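Local coordinates for sugar fermentation stimulation protein homolog (Pyrococcus furiosus, PDB 4DAV), which probably binds DNA and joins an OB domain to a restriction-endonuclease-like domain in one chain, at residues A[50-55]-A[69-74]; A[139-144]-A[181-186]; A[168-173]-A[204-209]. The protein carries 1 engineered substitution. All coordinates share one frame; numbering follows the deposited sequence.

Overall arrangement
The three contacts follow the chain from the OB domain into the PD-(D/E)XK-like domain. Contact 1 is antiparallel pairing in the curled sheet of the former; contacts 2 and 3 are parallel pairings in the large mixed sheet of the latter. The segments of contacts 2 and 3 alternate along the chain, with helix 151-165 between strands 142-145 and 170-176 in sequence, and helix 192-203 between strands 183-186 and 207-215. The centre of contact 2 is about 19 Å from those of contacts 1 and 3, which are about 33 Å apart on opposite sides of the chain's centre. R138 ties the domains together, salt-bridged to D72 of contact 1 and donating to G140 O of contact 2.

Contact 1: A[50-55]-A[69-74]; sequences GRIGYC and GFEDHG
I52 and E71 meet at the open end of an antiparallel beta hairpin, strands 52-57 and 65-72, in the N-terminal OB domain. The side chain of E71 crosses that of I52 obliquely. Its CB rests 3.7 Å from I52 O and 4.1 Å from I52 CB. CG lies anti to the backbone N (chi1 157°), and the chain continues extended, which carries the carboxylate past the isoleucine: OE1 comes 4.0 Å from I52 CG1. The same oxygen accepts from a water that itself accepts from I52 N, so the carboxylate reaches the opposite backbone through one solvent molecule. A second water donates to both I52 O and E71 O. Between the strands, E71 N gives I52 O a nearly straight bond of 3.0 Å. Y54 N donates to G69 O, and the return bond from G69 N is weak. G53 and F70 form the non-hydrogen-bonded pair. F70 CD1 lies 4.0 Å from G53 CA, while strand 11-20 pairs with the other edge of strand 52-57, with P12 touching Y54 and I14 touching I52. The tyrosine ring turns its edge to the glutamate backbone, with Y54 CE2 3.6 Å from E71 N.

Contact 2: A[139-144]-A[181-186]; sequences EGEYAM and VSKFKP
Y142 stands between two lysines, K183 and K185, that reach it from opposite sides of its ring plane. K185 comes over one face, its chain crossing the ring at about a right angle. Its CG sits between the backbone N and the carbonyl carbon (chi1 89°), and from there the chain stays extended. CD makes a CH-pi contact, and NZ lies 4.3 Å from the ring centroid, only 12° off the normal, a cation-pi arrangement. The same NZ forms a salt bridge with E139 OE1 at 2.7 Å, meeting the syn side but 32° out of the carboxylate plane, so ring and carboxylate share one ammonium. M144 lies side by side with this lysine, its SD 3.6 Å from K185 CE. K183 bends twice and crosses the tyrosine obliquely, with its CE 3.3 Å from Y142 CZ; the phenol oxygen itself is hydrogen-bonded to E230. Farther back, the side chain of E141 is bent, and S182 OG donates to its OE2 at 2.8 Å, on the anti side and out of plane. E141 O takes S182 N at 3.2 Å and K183 N more weakly. A143 N closes a straighter bond to K183 O, 3.0 Å long. A type II' turn from E139 to Y142, with G140 at positive phi and closed by mutual backbone bonds of its end residues, sets E139 O at the edge of the Y142 ring. The parallel pair lies within the mixed sheet of the endonuclease-like domain, between strands 127-139 and 220-229: strand 142-145 folds back on the former, where M144 packs on L137, strand 183-186 is flanked by the latter, and F184 stacks on F174 of strand 170-176. Helix 151-165 lies in the connection between the two segments.

Contact 3: A[168-173]-A[204-209]; sequences KRAMIV and AGVEIR
Strands 170-176 and 207-215 pair in parallel in the PD-(D/E)XK-like domain, and a salt-bridge network of R169, E207 and R209 flanks the pairing. R169 NH2 donates to E207 OE2 at 2.7 Å on its syn lone pair; the acceptor lies in the guanidinium plane and the two flat groups are only 8° apart. E207 reaches this position because CG is anti to the carbonyl carbon and the chain then runs extended (chi2 -175°). Its OE1 pairs with R209 NH1, also at 2.7 Å, and M171 packs beside it, its CG 3.8 Å from E207 CB. On the other face I172 and I208 lie side by side, CG2 of I172 3.5 Å from CG1 of I208, a tight fit, while helix 151-165 places L160 against A170 and I172. The ladder is held by I172 N to E207 O at 2.9 Å and R209 N to I172 O at 3.0 Å. With an alanine in place of E207, R169 is likely to lose its carboxylate mate and R209 one acidic partner, its salt bridge to E99 remaining. Because E99 lies close to E207, R209, bridging both acids, probably offsets their repulsion, while R169 adds positive charge at OE2.

Contact 1: A[50-55]-A[69-74]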
loop_
_atom_site.group_PDB
_atom_site.type_symbol
_atom_site.label_atom_id
_atom_site.label_comp_id
_atom_site.label_asym_id
_atom_site.label_seq_id
_atom_site.Cartn_x
_atom_site.Cartn_y
_atom_site.Cartn_z
ATOM N N GLY A 50 23.064 1.427 -1.429
ATOM C CA GLY A 50 23.563 2.052 -0.197
ATOM C C GLY A 50 22.556 2.487 0.850
ATOM O O GLY A 50 22.927 2.705 2.024
ATOM N N ARG A 51 21.295 2.645 0.450
ATOM C CA ARG A 51 20.266 3.096 1.378
ATOM C C ARG A 51 19.989 1.984 2.383
ATOM O O ARG A 51 20.105 0.809 2.072
ATOM C CB ARG A 51 18.946 3.437 0.650
ATOM C CG ARG A 51 19.035 4.589 -0.344
ATOM C CD ARG A 51 19.130 5.942 0.365
ATOM N NE ARG A 51 19.159 7.075 -0.569
ATOM C CZ ARG A 51 18.110 7.524 -1.272
ATOM N NH1 ARG A 51 16.908 6.937 -1.187
ATOM N NH2 ARG A 51 18.260 8.566 -2.091
ATOM N N ILE A 52 19.576 2.384 3.577
ATOM C CA ILE A 52 19.308 1.456 4.638
ATOM C C ILE A 52 17.904 0.929 4.449
ATOM O O ILE A 52 16.952 1.701 4.424
ATOM C CB ILE A 52 19.415 2.126 6.036
ATOM C CG1 ILE A 52 20.804 2.730 6.226
ATOM C CG2 ILE A 52 19.057 1.122 7.140
ATOM C CD1 ILE A 52 21.899 1.840 5.749
ATOM N N GLY A 53 17.800 -0.383 4.315
ATOM C CA GLY A 53 16.513 -1.070 4.274
ATOM C C GLY A 53 16.234 -1.860 5.543
ATOM O O GLY A 53 17.084 -1.948 6.454
ATOM N N TYR A 54 15.030 -2.425 5.620
ATOM C CA TYR A 54 14.684 -3.312 6.753
ATOM C C TYR A 54 14.052 -4.605 6.232
ATOM O O TYR A 54 13.097 -4.549 5.449
ATOM C CB TYR A 54 13.764 -2.592 7.739
ATOM C CG TYR A 54 14.468 -1.396 8.318
ATOM C CD1 TYR A 54 15.198 -1.500 9.512
ATOM C CD2 TYR A 54 14.458 -0.167 7.640
ATOM C CE1 TYR A 54 15.885 -0.389 10.026
ATOM C CE2 TYR A 54 15.124 0.919 8.133
ATOM C CZ TYR A 54 15.849 0.807 9.323
ATOM O OH TYR A 54 16.510 1.905 9.798
ATOM N N CYS A 55 14.608 -5.743 6.684
ATOM C CA CYS A 55 14.234 -7.089 6.232
ATOM C C CYS A 55 13.727 -7.960 7.371
ATOM O O CYS A 55 13.965 -7.658 8.512
ATOM C CB CYS A 55 15.455 -7.773 5.615
ATOM S SG CYS A 55 15.802 -7.152 3.964
ATOM N N GLY A 69 10.807 -2.507 3.914
ATOM C CA GLY A 69 10.755 -1.045 3.875
ATOM C C GLY A 69 12.110 -0.377 3.920
ATOM O O GLY A 69 13.128 -1.039 3.898
ATOM N N PHE A 70 12.117 0.947 3.965
ATOM C CA PHE A 70 13.361 1.720 3.946
ATOM C C PHE A 70 13.332 2.821 4.991
ATOM O O PHE A 70 12.259 3.313 5.335
ATOM C CB PHE A 70 13.573 2.365 2.562
ATOM C CG PHE A 70 13.993 1.400 1.494
ATOM C CD1 PHE A 70 15.334 1.183 1.223
ATOM C CD2 PHE A 70 13.043 0.707 0.755
ATOM C CE1 PHE A 70 15.728 0.304 0.224
ATOM C CE2 PHE A 70 13.429 -0.166 -0.265
ATOM C CZ PHE A 70 14.779 -0.371 -0.526
ATOM N N GLU A 71 14.526 3.201 5.460
ATOM C CA GLU A 71 14.723 4.326 6.352
ATOM C C GLU A 71 14.110 5.526 5.700
ATOM O O GLU A 71 14.321 5.745 4.534
ATOM C CB GLU A 71 16.228 4.611 6.587
ATOM C CG GLU A 71 16.552 6.088 7.050
ATOM C CD GLU A 71 18.041 6.361 7.284
ATOM O OE1 GLU A 71 18.858 6.217 6.335
ATOM O OE2 GLU A 71 18.382 6.740 8.420
ATOM N N ASP A 72 13.376 6.316 6.460
ATOM C CA ASP A 72 12.764 7.533 5.932
ATOM C C ASP A 72 12.462 8.419 7.137
ATOM O O ASP A 72 11.709 8.017 8.007
ATOM C CB ASP A 72 11.489 7.175 5.146
ATOM C CG ASP A 72 10.872 8.357 4.427
ATOM O OD1 ASP A 72 11.365 9.483 4.552
ATOM O OD2 ASP A 72 9.862 8.164 3.715
ATOM N N HIS A 73 13.110 9.583 7.212
ATOM C CA HIS A 73 12.922 10.549 8.322
ATOM C C HIS A 73 12.946 9.884 9.708
ATOM O O HIS A 73 12.030 10.080 10.520
ATOM C CB HIS A 73 11.603 11.325 8.162
ATOM C CG HIS A 73 11.484 12.099 6.880
ATOM N ND1 HIS A 73 12.102 11.717 5.706
ATOM C CD2 HIS A 73 10.769 13.211 6.578
ATOM C CE1 HIS A 73 11.783 12.568 4.742
ATOM N NE2 HIS A 73 10.975 13.485 5.245
ATOM N N GLY A 74 13.977 9.081 9.968
ATOM C CA GLY A 74 14.162 8.434 11.279
ATOM C C GLY A 74 13.305 7.212 11.565
ATOM O O GLY A 74 13.602 6.468 12.498
HETATM O O HOH W 1 19.025 5.148 4.001
HETATM O O HOH W 2 16.555 4.378 3.073
#

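Contact 2: A[139-144]-A[181-186]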
loop_
_atom_site.group_PDB
_atom_site.type_symbol
_atom_site.label_atom_id
_atom_site.label_comp_id
_atom_site.label_asym_id
_atom_site.label_seq_id
_atom_site.Cartn_x
_atom_site.Cartn_y
_atom_site.Cartn_z
ATOM N N GLU A 139 5.879 13.654 -2.213
ATOM C CA GLU A 139 6.171 15.042 -2.595
ATOM C C GLU A 139 5.805 15.927 -1.414
ATOM O O GLU A 139 4.627 16.105 -1.110
ATOM C CB GLU A 139 5.393 15.473 -3.842
ATOM C CG GLU A 139 5.882 16.801 -4.433
ATOM C CD GLU A 139 4.987 17.322 -5.552
ATOM O OE1 GLU A 139 3.956 17.964 -5.244
ATOM O OE2 GLU A 139 5.325 17.105 -6.741
ATOM N N GLY A 140 6.816 16.458 -0.737
ATOM C CA GLY A 140 6.602 17.236 0.481
ATOM C C GLY A 140 5.712 16.507 1.473
ATOM O O GLY A 140 6.082 15.454 1.999
ATOM N N GLU A 141 4.527 17.059 1.704
ATOM C CA GLU A 141 3.596 16.540 2.701
ATOM C C GLU A 141 2.608 15.542 2.069
ATOM O O GLU A 141 1.755 14.967 2.755
ATOM C CB GLU A 141 2.862 17.723 3.342
ATOM C CG GLU A 141 2.105 17.419 4.627
ATOM C CD GLU A 141 2.990 16.985 5.787
ATOM O OE1 GLU A 141 4.074 17.581 5.985
ATOM O OE2 GLU A 141 2.585 16.049 6.517
ATOM N N TYR A 142 2.737 15.329 0.759
ATOM C CA TYR A 142 1.837 14.451 0.018
ATOM C C TYR A 142 2.415 13.042 -0.179
ATOM O O TYR A 142 3.594 12.890 -0.511
ATOM C CB TYR A 142 1.538 15.058 -1.351
ATOM C CG TYR A 142 0.710 16.327 -1.300
ATOM C CD1 TYR A 142 -0.676 16.282 -1.466
ATOM C CD2 TYR A 142 1.308 17.573 -1.088
ATOM C CE1 TYR A 142 -1.451 17.450 -1.424
ATOM C CE2 TYR A 142 0.542 18.746 -1.044
ATOM C CZ TYR A 142 -0.837 18.675 -1.210
ATOM O OH TYR A 142 -1.606 19.817 -1.166
ATOM N N ALA A 143 1.581 12.027 0.045
ATOM C CA ALA A 143 1.842 10.676 -0.428
ATOM C C ALA A 143 1.070 10.525 -1.730
ATOM O O ALA A 143 -0.076 10.947 -1.811
ATOM C CB ALA A 143 1.387 9.641 0.603
ATOM N N MET A 144 1.691 9.947 -2.751
ATOM C CA MET A 144 1.113 9.948 -4.095
ATOM C C MET A 144 1.095 8.570 -4.746
ATOM O O MET A 144 1.828 7.665 -4.344
ATOM C CB MET A 144 1.884 10.916 -5.006
ATOM C CG MET A 144 2.032 12.335 -4.452
ATOM S SD MET A 144 2.630 13.508 -5.690
ATOM C CE MET A 144 4.281 12.874 -6.024
ATOM N N VAL A 181 3.566 12.461 6.439
ATOM C CA VAL A 181 2.627 12.888 5.401
ATOM C C VAL A 181 1.224 13.031 6.002
ATOM O O VAL A 181 0.844 12.278 6.906
ATOM C CB VAL A 181 2.589 11.918 4.198
ATOM C CG1 VAL A 181 3.965 11.836 3.532
ATOM C CG2 VAL A 181 2.097 10.535 4.626
ATOM N N SER A 182 0.477 14.014 5.503
ATOM C CA SER A 182 -0.900 14.286 5.965
ATOM C C SER A 182 -1.919 14.447 4.829
ATOM O O SER A 182 -3.117 14.506 5.090
ATOM C CB SER A 182 -0.915 15.524 6.864
ATOM O OG SER A 182 -0.154 16.577 6.301
ATOM N N LYS A 183 -1.454 14.490 3.581
ATOM C CA LYS A 183 -2.331 14.619 2.414
ATOM C C LYS A 183 -2.030 13.544 1.360
ATOM O O LYS A 183 -0.913 13.022 1.295
ATOM C CB LYS A 183 -2.164 16.013 1.782
ATOM C CG LYS A 183 -2.411 17.188 2.752
ATOM C CD LYS A 183 -2.347 18.539 2.047
ATOM C CE LYS A 183 -0.956 19.162 2.088
ATOM N NZ LYS A 183 -0.665 19.783 3.409
ATOM N N PHE A 184 -3.029 13.216 0.547
ATOM C CA PHE A 184 -2.828 12.399 -0.647
ATOM C C PHE A 184 -3.255 13.147 -1.913
ATOM O O PHE A 184 -4.222 13.905 -1.889
ATOM C CB PHE A 184 -3.607 11.086 -0.559
ATOM C CG PHE A 184 -3.669 10.343 -1.868
ATOM C CD1 PHE A 184 -2.706 9.397 -2.193
ATOM C CD2 PHE A 184 -4.668 10.616 -2.795
ATOM C CE1 PHE A 184 -2.749 8.725 -3.416
ATOM C CE2 PHE A 184 -4.709 9.956 -4.014
ATOM C CZ PHE A 184 -3.753 9.008 -4.324
ATOM N N LYS A 185 -2.535 12.921 -3.012
ATOM C CA LYS A 185 -2.977 13.339 -4.348
ATOM C C LYS A 185 -2.341 12.410 -5.383
ATOM O O LYS A 185 -1.308 11.811 -5.109
ATOM C CB LYS A 185 -2.601 14.809 -4.622
ATOM C CG LYS A 185 -1.213 15.028 -5.252
ATOM C CD LYS A 185 -0.748 16.477 -5.160
ATOM C CE LYS A 185 0.756 16.573 -5.369
ATOM N NZ LYS A 185 1.271 17.971 -5.322
ATOM N N PRO A 186 -2.948 12.287 -6.575
ATOM C CA PRO A 186 -2.344 11.442 -7.593
ATOM C C PRO A 186 -1.168 12.121 -8.258
ATOM O O PRO A 186 -1.147 13.343 -8.372
ATOM C CB PRO A 186 -3.471 11.249 -8.603
ATOM C CG PRO A 186 -4.309 12.460 -8.466
ATOM C CD PRO A 186 -4.219 12.879 -7.033
#

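Contact 3: A[168-173]-A[204-209]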
loop_
_atom_site.group_PDB
_atom_site.type_symbol
_atom_site.label_atom_id
_atom_site.label_comp_id
_atom_site.label_asym_id
_atom_site.label_seq_id
_atom_site.Cartn_x
_atom_site.Cartn_y
_atom_site.Cartn_z
ATOM N N LYS A 168 -23.833 0.112 -7.091
ATOM C CA LYS A 168 -23.053 -0.695 -6.142
ATOM C C LYS A 168 -22.066 0.182 -5.364
ATOM O O LYS A 168 -21.539 1.157 -5.900
ATOM C CB LYS A 168 -22.276 -1.800 -6.863
ATOM C CG LYS A 168 -23.085 -2.641 -7.855
ATOM C CD LYS A 168 -24.144 -3.506 -7.170
ATOM C CE LYS A 168 -23.540 -4.643 -6.350
ATOM N NZ LYS A 168 -24.603 -5.540 -5.817
ATOM N N ARG A 169 -21.822 -0.172 -4.102
ATOM C CA ARG A 169 -20.833 0.519 -3.275
ATOM C C ARG A 169 -19.411 0.083 -3.664
ATOM O O ARG A 169 -19.104 -1.117 -3.676
ATOM C CB ARG A 169 -21.066 0.228 -1.790
ATOM C CG ARG A 169 -22.411 0.699 -1.249
ATOM C CD ARG A 169 -22.392 0.779 0.274
ATOM N NE ARG A 169 -21.460 1.806 0.754
ATOM C CZ ARG A 169 -21.166 2.036 2.034
ATOM N NH1 ARG A 169 -21.726 1.313 3.004
ATOM N NH2 ARG A 169 -20.298 2.996 2.350
ATOM N N ALA A 170 -18.560 1.061 -3.976
ATOM C CA ALA A 170 -17.181 0.814 -4.392
ATOM C C ALA A 170 -16.234 1.853 -3.772
ATOM O O ALA A 170 -16.446 3.058 -3.923
ATOM C CB ALA A 170 -17.086 0.850 -5.911
ATOM N N MET A 171 -15.199 1.375 -3.076
ATOM C CA MET A 171 -14.243 2.240 -2.373
ATOM C C MET A 171 -12.809 1.978 -2.846
ATOM O O MET A 171 -12.478 0.877 -3.292
ATOM C CB MET A 171 -14.338 2.024 -0.854
ATOM C CG MET A 171 -13.630 3.101 -0.025
ATOM S SD MET A 171 -13.598 2.848 1.768
ATOM C CE MET A 171 -15.321 2.545 2.147
ATOM N N ILE A 172 -11.965 3.002 -2.759
ATOM C CA ILE A 172 -10.537 2.839 -3.002
ATOM C C ILE A 172 -9.742 3.511 -1.882
ATOM O O ILE A 172 -9.925 4.700 -1.602
ATOM C CB ILE A 172 -10.128 3.358 -4.395
ATOM C CG1 ILE A 172 -8.639 3.098 -4.649
ATOM C CG2 ILE A 172 -10.450 4.829 -4.533
ATOM C CD1 ILE A 172 -8.249 3.197 -6.100
ATOM N N VAL A 173 -8.876 2.727 -1.240
ATOM C CA VAL A 173 -8.087 3.167 -0.090
ATOM C C VAL A 173 -6.600 3.239 -0.436
ATOM O O VAL A 173 -5.953 2.210 -0.640
ATOM C CB VAL A 173 -8.259 2.193 1.092
ATOM C CG1 VAL A 173 -7.459 2.664 2.290
ATOM C CG2 VAL A 173 -9.730 2.046 1.450
ATOM N N ALA A 204 -18.620 9.497 -9.757
ATOM C CA ALA A 204 -19.630 8.435 -9.818
ATOM C C ALA A 204 -19.940 7.796 -8.454
ATOM O O ALA A 204 -20.397 6.652 -8.389
ATOM C CB ALA A 204 -19.206 7.368 -10.821
ATOM N N GLY A 205 -19.701 8.534 -7.369
ATOM C CA GLY A 205 -20.028 8.061 -6.023
ATOM C C GLY A 205 -19.026 7.096 -5.404
ATOM O O GLY A 205 -19.241 6.622 -4.287
ATOM N N VAL A 206 -17.933 6.806 -6.112
ATOM C CA VAL A 206 -16.903 5.905 -5.590
ATOM C C VAL A 206 -16.142 6.597 -4.465
ATOM O O VAL A 206 -15.484 7.604 -4.692
ATOM C CB VAL A 206 -15.903 5.465 -6.684
ATOM C CG1 VAL A 206 -14.839 4.541 -6.105
ATOM C CG2 VAL A 206 -16.633 4.783 -7.835
ATOM N N GLU A 207 -16.255 6.061 -3.253
ATOM C CA GLU A 207 -15.562 6.608 -2.090
ATOM C C GLU A 207 -14.033 6.457 -2.232
ATOM O O GLU A 207 -13.539 5.402 -2.640
ATOM C CB GLU A 207 -16.047 5.908 -0.816
ATOM C CG GLU A 207 -17.505 6.168 -0.472
ATOM C CD GLU A 207 -17.915 5.556 0.862
ATOM O OE1 GLU A 207 -17.319 5.915 1.902
ATOM O OE2 GLU A 207 -18.842 4.717 0.874
ATOM N N ILE A 208 -13.301 7.525 -1.919
ATOM C CA ILE A 208 -11.844 7.542 -2.002
ATOM C C ILE A 208 -11.259 8.025 -0.687
ATOM O O ILE A 208 -11.452 9.179 -0.304
ATOM C CB ILE A 208 -11.342 8.472 -3.118
ATOM C CG1 ILE A 208 -11.885 8.009 -4.470
ATOM C CG2 ILE A 208 -9.816 8.517 -3.127
ATOM C CD1 ILE A 208 -11.070 8.493 -5.653
ATOM N N ARG A 209 -10.548 7.131 -0.003
ATOM C CA ARG A 209 -9.885 7.444 1.263
ATOM C C ARG A 209 -8.369 7.239 1.122
ATOM O O ARG A 209 -7.895 6.645 0.144
ATOM C CB ARG A 209 -10.441 6.560 2.387
ATOM C CG ARG A 209 -11.985 6.470 2.460
ATOM C CD ARG A 209 -12.648 7.783 2.883
ATOM N NE ARG A 209 -13.204 8.559 1.765
ATOM C CZ ARG A 209 -14.486 8.549 1.362
ATOM N NH1 ARG A 209 -15.399 7.784 1.953
ATOM N NH2 ARG A 209 -14.864 9.316 0.337
#